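Local coordinates for tyrosine-protein phosphatase YwqE (Bacillus subtilis, PDB 3QY6) that removes phosphate from tyrosine residues of target proteins, working as a manganese-dependent member of the metallo-hydrolase superfamily, at residues G33-I38 against N227-L232; Q79-Y84 against K103-E108. All coordinates share one frame; numbering follows the deposited sequence.

Contact 1 (G33-I38 against N227-L232); sequences GIRTII and NAELLL
The guanidinium of Arg-35 receives the carboxylate of Glu-229 at its edge, with OE2 close to the guanidinium plane and NH2 lying 2.9 Å from OE2. The two planes are turned 37° apart, and the salt bridge rests on the single nitrogen NH2. Each partner reaches for the other: the Arg-35 chain runs extended from CG to NE, whereas Glu-229 bends at chi2 (-82°) to bring its carboxylate off the helix toward the arginine. Arg-233 stands near both, close to the like charge of Arg-35 and making a long, weak ion pair with Glu-229.

Deeper in, methyl groups make the contact. Thr-36 and Ile-38 point toward the helix and Ile-37 away from it. Thr-36 faces Leu-232 through its methyl, CG2 to CD2 4.4 Å, a loose approach. The CD1 methyl of Ile-38 meets CD2 of Leu-231 at 3.6 Å and, from farther off, CD1 of Leu-232 at 4.2 Å. Leu-231 can offer that methyl because its CG stands opposite the backbone N (chi1 175°). Leu-232 also rests on Ile-2 and Leu-76, from the strands flanking 36-38, so the last turn of helix 219-232 packs across a small parallel sheet of the barrel-like fold.

No hydrogen bond joins 33-38 to 227-232, whose axes run 11.0 Å apart. What holds them across the gap is a few methyl contacts within and one partly exposed ion pair at the margin.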
loop_
_atom_site.group_PDB
_atom_site.type_symbol
_atom_site.label_atom_id
_atom_site.label_comp_id
_atom_site.label_asym_id
_atom_site.label_seq_id
_atom_site.Cartn_x
_atom_site.Cartn_y
_atom_site.Cartn_z
ATOM N N GLY A 33 13.387 -2.790 -10.248
ATOM C CA GLY A 33 13.547 -1.364 -10.465
ATOM C C GLY A 33 13.114 -0.504 -9.298
ATOM O O GLY A 33 13.056 0.718 -9.414
ATOM N N ILE A 34 12.795 -1.138 -8.169
ATOM C CA ILE A 34 12.440 -0.380 -6.963
ATOM C C ILE A 34 13.722 0.089 -6.264
ATOM O O ILE A 34 14.671 -0.681 -6.105
ATOM C CB ILE A 34 11.526 -1.223 -6.006
ATOM C CG1 ILE A 34 10.158 -1.451 -6.661
ATOM C CG2 ILE A 34 11.379 -0.535 -4.625
ATOM C CD1 ILE A 34 9.344 -2.571 -6.044
ATOM N N ARG A 35 13.765 1.345 -5.854
ATOM C CA ARG A 35 14.928 1.858 -5.121
ATOM C C ARG A 35 14.621 2.243 -3.680
ATOM O O ARG A 35 15.530 2.348 -2.862
ATOM C CB ARG A 35 15.566 3.057 -5.855
ATOM C CG ARG A 35 14.637 4.229 -6.018
ATOM C CD ARG A 35 15.369 5.506 -6.401
ATOM N NE ARG A 35 14.413 6.590 -6.594
ATOM C CZ ARG A 35 13.984 7.410 -5.636
ATOM N NH1 ARG A 35 14.435 7.288 -4.393
ATOM N NH2 ARG A 35 13.094 8.360 -5.925
ATOM N N THR A 36 13.344 2.445 -3.372
ATOM C CA THR A 36 12.916 2.839 -2.024
ATOM C C THR A 36 11.628 2.095 -1.663
ATOM O O THR A 36 10.685 2.044 -2.441
ATOM C CB THR A 36 12.663 4.366 -1.913
ATOM O OG1 THR A 36 13.883 5.087 -2.123
ATOM C CG2 THR A 36 12.132 4.748 -0.530
ATOM N N ILE A 37 11.610 1.535 -0.467
ATOM C CA ILE A 37 10.426 0.869 0.038
ATOM C C ILE A 37 10.004 1.560 1.332
ATOM O O ILE A 37 10.819 1.721 2.266
ATOM C CB ILE A 37 10.711 -0.628 0.334
ATOM C CG1 ILE A 37 10.897 -1.417 -0.969
ATOM C CG2 ILE A 37 9.579 -1.234 1.192
ATOM C CD1 ILE A 37 11.432 -2.869 -0.767
ATOM N N ILE A 38 8.733 1.940 1.400
ATOM C CA ILE A 38 8.104 2.285 2.677
ATOM C C ILE A 38 7.585 0.982 3.305
ATOM O O ILE A 38 6.605 0.381 2.805
ATOM C CB ILE A 38 6.928 3.272 2.510
ATOM C CG1 ILE A 38 7.358 4.447 1.605
ATOM C CG2 ILE A 38 6.424 3.786 3.898
ATOM C CD1 ILE A 38 6.279 5.515 1.438
ATOM N N ASN A 227 2.764 9.119 -8.694
ATOM C CA ASN A 227 2.043 9.343 -7.441
ATOM C C ASN A 227 2.833 8.883 -6.210
ATOM O O ASN A 227 2.840 9.558 -5.176
ATOM C CB ASN A 227 0.668 8.701 -7.489
ATOM C CG ASN A 227 -0.332 9.540 -8.268
ATOM O OD1 ASN A 227 -0.077 10.714 -8.554
ATOM N ND2 ASN A 227 -1.467 8.945 -8.611
ATOM N N ALA A 228 3.527 7.757 -6.351
ATOM C CA ALA A 228 4.415 7.273 -5.282
ATOM C C ALA A 228 5.598 8.200 -5.010
ATOM O O ALA A 228 5.999 8.401 -3.860
ATOM C CB ALA A 228 4.901 5.881 -5.600
ATOM N N GLU A 229 6.175 8.763 -6.070
ATOM C CA GLU A 229 7.241 9.751 -5.893
ATOM C C GLU A 229 6.740 10.999 -5.147
ATOM O O GLU A 229 7.421 11.531 -4.272
ATOM C CB GLU A 229 7.861 10.142 -7.246
ATOM C CG GLU A 229 8.460 8.988 -8.027
ATOM C CD GLU A 229 9.864 8.632 -7.582
ATOM O OE1 GLU A 229 10.417 7.638 -8.098
ATOM O OE2 GLU A 229 10.433 9.337 -6.722
ATOM N N LEU A 230 5.534 11.430 -5.485
ATOM C CA LEU A 230 4.927 12.595 -4.870
ATOM C C LEU A 230 4.589 12.319 -3.410
ATOM O O LEU A 230 4.863 13.132 -2.529
ATOM C CB LEU A 230 3.696 13.026 -5.665
ATOM C CG LEU A 230 4.008 13.716 -7.009
ATOM C CD1 LEU A 230 2.772 13.777 -7.892
ATOM C CD2 LEU A 230 4.635 15.117 -6.818
ATOM N N LEU A 231 4.006 11.146 -3.160
ATOM C CA LEU A 231 3.698 10.726 -1.803
ATOM C C LEU A 231 4.942 10.765 -0.903
ATOM O O LEU A 231 4.882 11.269 0.221
ATOM C CB LEU A 231 3.064 9.325 -1.813
ATOM C CG LEU A 231 2.785 8.701 -0.439
ATOM C CD1 LEU A 231 1.606 7.740 -0.523
ATOM C CD2 LEU A 231 4.029 7.985 0.054
ATOM N N LEU A 232 6.057 10.275 -1.382
ATOM C CA LEU A 232 7.247 10.146 -0.569
ATOM C C LEU A 232 7.773 11.465 -0.053
ATOM O O LEU A 232 8.264 11.547 1.052
ATOM C CB LEU A 232 8.327 9.436 -1.337
ATOM C CG LEU A 232 9.614 9.221 -0.579
ATOM C CD1 LEU A 232 9.415 8.176 0.428
ATOM C CD2 LEU A 232 10.705 8.847 -1.482
#

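Contact 2 (Q79-Y84 against K103-E108); sequences QEIRIY and KYILIE. With FE (Fe (III) ion), chain B; FE (Fe (III) ion), chain C.
Ile-81 sits between two residues of the neighbouring strand, giving its N-H to Leu-106 O at 3.0 Å and accepting a nearly straight bond (174°) from the next amide, Glu-108 N to Ile-81 O, 2.7 Å. Ile-83 N continues the ladder to Glu-108 O. On the isoleucine face, Ile-81 CD1 packs on Ile-105 CG2 (3.6 Å) and Ile-83 CB on Ile-107 CG2, beneath helix 118-127. This is the parallel pairing of a beta-alpha-beta unit in a TIM-barrel-like fold, and its other face carries the metal site. There Glu-80 bridges two irons, OE1 to one and OE2 to the other; Glu-108 OE1 joins the first iron at 2.2 Å, and His-136 binds it too. Arg-82, bent at chi2 and chi3, lays NE (2.7 Å) and NH2 (3.0 Å) side-on against the other carboxylate oxygen, Glu-108 OE2, from one face of its plane, and a water donates to both this oxygen and Glu-80 O. An alanine in place of Arg-82 would remove both donors and would probably leave the carboxylate of Glu-108 freer to turn on its iron. The N-terminal end of the strand pair is looser: the strands part at Gln-79, where a water spans Gln-79 O and Leu-106 N.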
loop_
_atom_site.group_PDB
_atom_site.type_symbol
_atom_site.label_atom_id
_atom_site.label_comp_id
_atom_site.label_asym_id
_atom_site.label_seq_id
_atom_site.Cartn_x
_atom_site.Cartn_y
_atom_site.Cartn_z
ATOM N N GLN A 79 3.259 2.028 8.459
ATOM C CA GLN A 79 2.423 0.935 8.987
ATOM C C GLN A 79 1.277 0.652 8.049
ATOM O O GLN A 79 0.743 1.565 7.404
ATOM C CB GLN A 79 1.811 1.282 10.353
ATOM C CG GLN A 79 2.718 1.169 11.582
ATOM C CD GLN A 79 2.033 1.730 12.845
ATOM O OE1 GLN A 79 1.118 2.556 12.764
ATOM N NE2 GLN A 79 2.495 1.287 14.007
ATOM N N GLU A 80 0.881 -0.617 7.984
ATOM C CA GLU A 80 -0.406 -0.960 7.429
ATOM C C GLU A 80 -1.408 -1.042 8.584
ATOM O O GLU A 80 -1.443 -2.030 9.347
ATOM C CB GLU A 80 -0.351 -2.288 6.684
ATOM C CG GLU A 80 -1.691 -2.595 5.990
ATOM C CD GLU A 80 -1.711 -3.932 5.278
ATOM O OE1 GLU A 80 -2.758 -4.281 4.752
ATOM O OE2 GLU A 80 -0.681 -4.609 5.197
ATOM N N ILE A 81 -2.203 0.007 8.709
ATOM C CA ILE A 81 -3.059 0.185 9.879
ATOM C C ILE A 81 -4.410 -0.460 9.648
ATOM O O ILE A 81 -5.229 0.014 8.844
ATOM C CB ILE A 81 -3.174 1.685 10.257
ATOM C CG1 ILE A 81 -1.796 2.256 10.597
ATOM C CG2 ILE A 81 -4.165 1.901 11.427
ATOM C CD1 ILE A 81 -1.691 3.801 10.380
ATOM N N ARG A 82 -4.644 -1.573 10.329
ATOM C CA ARG A 82 -5.991 -2.114 10.337
ATOM C C ARG A 82 -6.921 -1.100 10.993
ATOM O O ARG A 82 -6.721 -0.671 12.140
ATOM C CB ARG A 82 -6.060 -3.474 11.028
ATOM C CG ARG A 82 -7.493 -4.054 11.148
ATOM C CD ARG A 82 -8.061 -4.674 9.835
ATOM N NE ARG A 82 -7.131 -5.597 9.194
ATOM C CZ ARG A 82 -6.905 -6.859 9.558
ATOM N NH1 ARG A 82 -7.546 -7.410 10.579
ATOM N NH2 ARG A 82 -6.023 -7.582 8.881
ATOM N N ILE A 83 -7.936 -0.713 10.232
ATOM C CA ILE A 83 -8.825 0.362 10.614
ATOM C C ILE A 83 -9.434 0.112 11.994
ATOM O O ILE A 83 -9.790 -1.029 12.332
ATOM C CB ILE A 83 -9.918 0.589 9.565
ATOM C CG1 ILE A 83 -10.660 1.902 9.830
ATOM C CG2 ILE A 83 -10.893 -0.619 9.492
ATOM C CD1 ILE A 83 -11.532 2.395 8.678
ATOM N N TYR A 84 -9.475 1.165 12.800
ATOM C CA TYR A 84 -10.290 1.184 14.012
ATOM C C TYR A 84 -10.804 2.588 14.250
ATOM O O TYR A 84 -10.360 3.545 13.597
ATOM C CB TYR A 84 -9.533 0.654 15.233
ATOM C CG TYR A 84 -8.270 1.384 15.623
ATOM C CD1 TYR A 84 -7.100 1.259 14.857
ATOM C CD2 TYR A 84 -8.218 2.164 16.792
ATOM C CE1 TYR A 84 -5.923 1.910 15.233
ATOM C CE2 TYR A 84 -7.046 2.814 17.183
ATOM C CZ TYR A 84 -5.900 2.689 16.393
ATOM O OH TYR A 84 -4.746 3.330 16.754
ATOM N N LYS A 103 1.703 13.019 5.023
ATOM C CA LYS A 103 0.281 13.159 5.110
ATOM C C LYS A 103 -0.503 11.894 4.767
ATOM O O LYS A 103 -1.624 11.785 5.105
ATOM C CB LYS A 103 -0.230 14.360 4.311
ATOM C CG LYS A 103 -0.191 14.247 2.844
ATOM C CD LYS A 103 -0.635 15.521 2.175
ATOM C CE LYS A 103 0.370 16.619 2.351
ATOM N NZ LYS A 103 0.113 17.782 1.425
ATOM N N TYR A 104 0.081 11.015 3.983
ATOM C CA TYR A 104 -0.603 9.832 3.514
ATOM C C TYR A 104 -0.552 8.739 4.544
ATOM O O TYR A 104 0.492 8.438 5.000
ATOM C CB TYR A 104 0.036 9.379 2.228
ATOM C CG TYR A 104 -0.086 10.409 1.175
ATOM C CD1 TYR A 104 -1.130 10.393 0.300
ATOM C CD2 TYR A 104 0.804 11.431 1.096
ATOM C CE1 TYR A 104 -1.264 11.344 -0.637
ATOM C CE2 TYR A 104 0.669 12.394 0.157
ATOM C CZ TYR A 104 -0.361 12.345 -0.702
ATOM O OH TYR A 104 -0.483 13.310 -1.650
ATOM N N ILE A 105 -1.696 8.157 4.867
ATOM C CA ILE A 105 -1.789 7.068 5.849
ATOM C C ILE A 105 -2.316 5.806 5.182
ATOM O O ILE A 105 -3.341 5.845 4.517
ATOM C CB ILE A 105 -2.821 7.366 6.969
ATOM C CG1 ILE A 105 -2.688 8.774 7.523
ATOM C CG2 ILE A 105 -2.724 6.310 8.080
ATOM C CD1 ILE A 105 -3.999 9.248 8.194
ATOM N N LEU A 106 -1.663 4.671 5.404
ATOM C CA LEU A 106 -2.149 3.429 4.805
ATOM C C LEU A 106 -3.078 2.749 5.794
ATOM O O LEU A 106 -2.658 2.366 6.889
ATOM C CB LEU A 106 -0.994 2.518 4.403
ATOM C CG LEU A 106 -1.353 1.250 3.638
ATOM C CD1 LEU A 106 -1.851 1.565 2.217
ATOM C CD2 LEU A 106 -0.132 0.305 3.595
ATOM N N ILE A 107 -4.341 2.665 5.405
ATOM C CA ILE A 107 -5.385 2.065 6.225
ATOM C C ILE A 107 -6.002 0.814 5.570
ATOM O O ILE A 107 -6.436 0.839 4.414
ATOM C CB ILE A 107 -6.472 3.113 6.545
ATOM C CG1 ILE A 107 -5.874 4.297 7.332
ATOM C CG2 ILE A 107 -7.630 2.480 7.331
ATOM C CD1 ILE A 107 -6.763 5.545 7.302
ATOM N N GLU A 108 -6.055 -0.294 6.332
ATOM C CA GLU A 108 -6.553 -1.557 5.809
ATOM C C GLU A 108 -7.917 -1.924 6.418
ATOM O O GLU A 108 -8.070 -1.913 7.624
ATOM C CB GLU A 108 -5.570 -2.691 6.156
ATOM C CG GLU A 108 -5.958 -4.056 5.558
ATOM C CD GLU A 108 -5.282 -5.221 6.272
ATOM O OE1 GLU A 108 -4.968 -6.232 5.603
ATOM O OE2 GLU A 108 -5.068 -5.118 7.493
HETATM FE FE FE B . -3.294 -6.246 4.170
HETATM FE FE FE C . 0.034 -5.634 3.444
HETATM O O HOH W 1 0.475 4.332 7.426
HETATM O O HOH W 2 -2.805 -4.535 8.950
HETATM O O HOH W 3 -1.176 -5.856 3.062
HETATM O O HOH W 4 -3.786 -8.394 4.081
HETATM O O HOH W 5 -2.419 -7.009 5.515
HETATM O O HOH W 6 -0.378 -7.671 4.255
#

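Both contacts are largely buried, yet contact 2 buries 490 Å² against 222 Å² in contact 1. They share no helix or strand: contact 1 sets a helix near the end of the modelled chain across a strand of the small parallel sheet, while contact 2 joins neighbouring strands of the larger one and is nested in sequence within the loop that contact 1 closes. Their centres lie about 17 Å apart, but Leu-231 CD1 touches Tyr-104 CB at 3.6 Å. Charge follows place in the fold. The ion pair of 33-38 with 227-232 is peripheral, whereas that of 79-84 with 103-108 joins a first-shell ligand of the binuclear metal site, Glu-108, to the second-shell Arg-82.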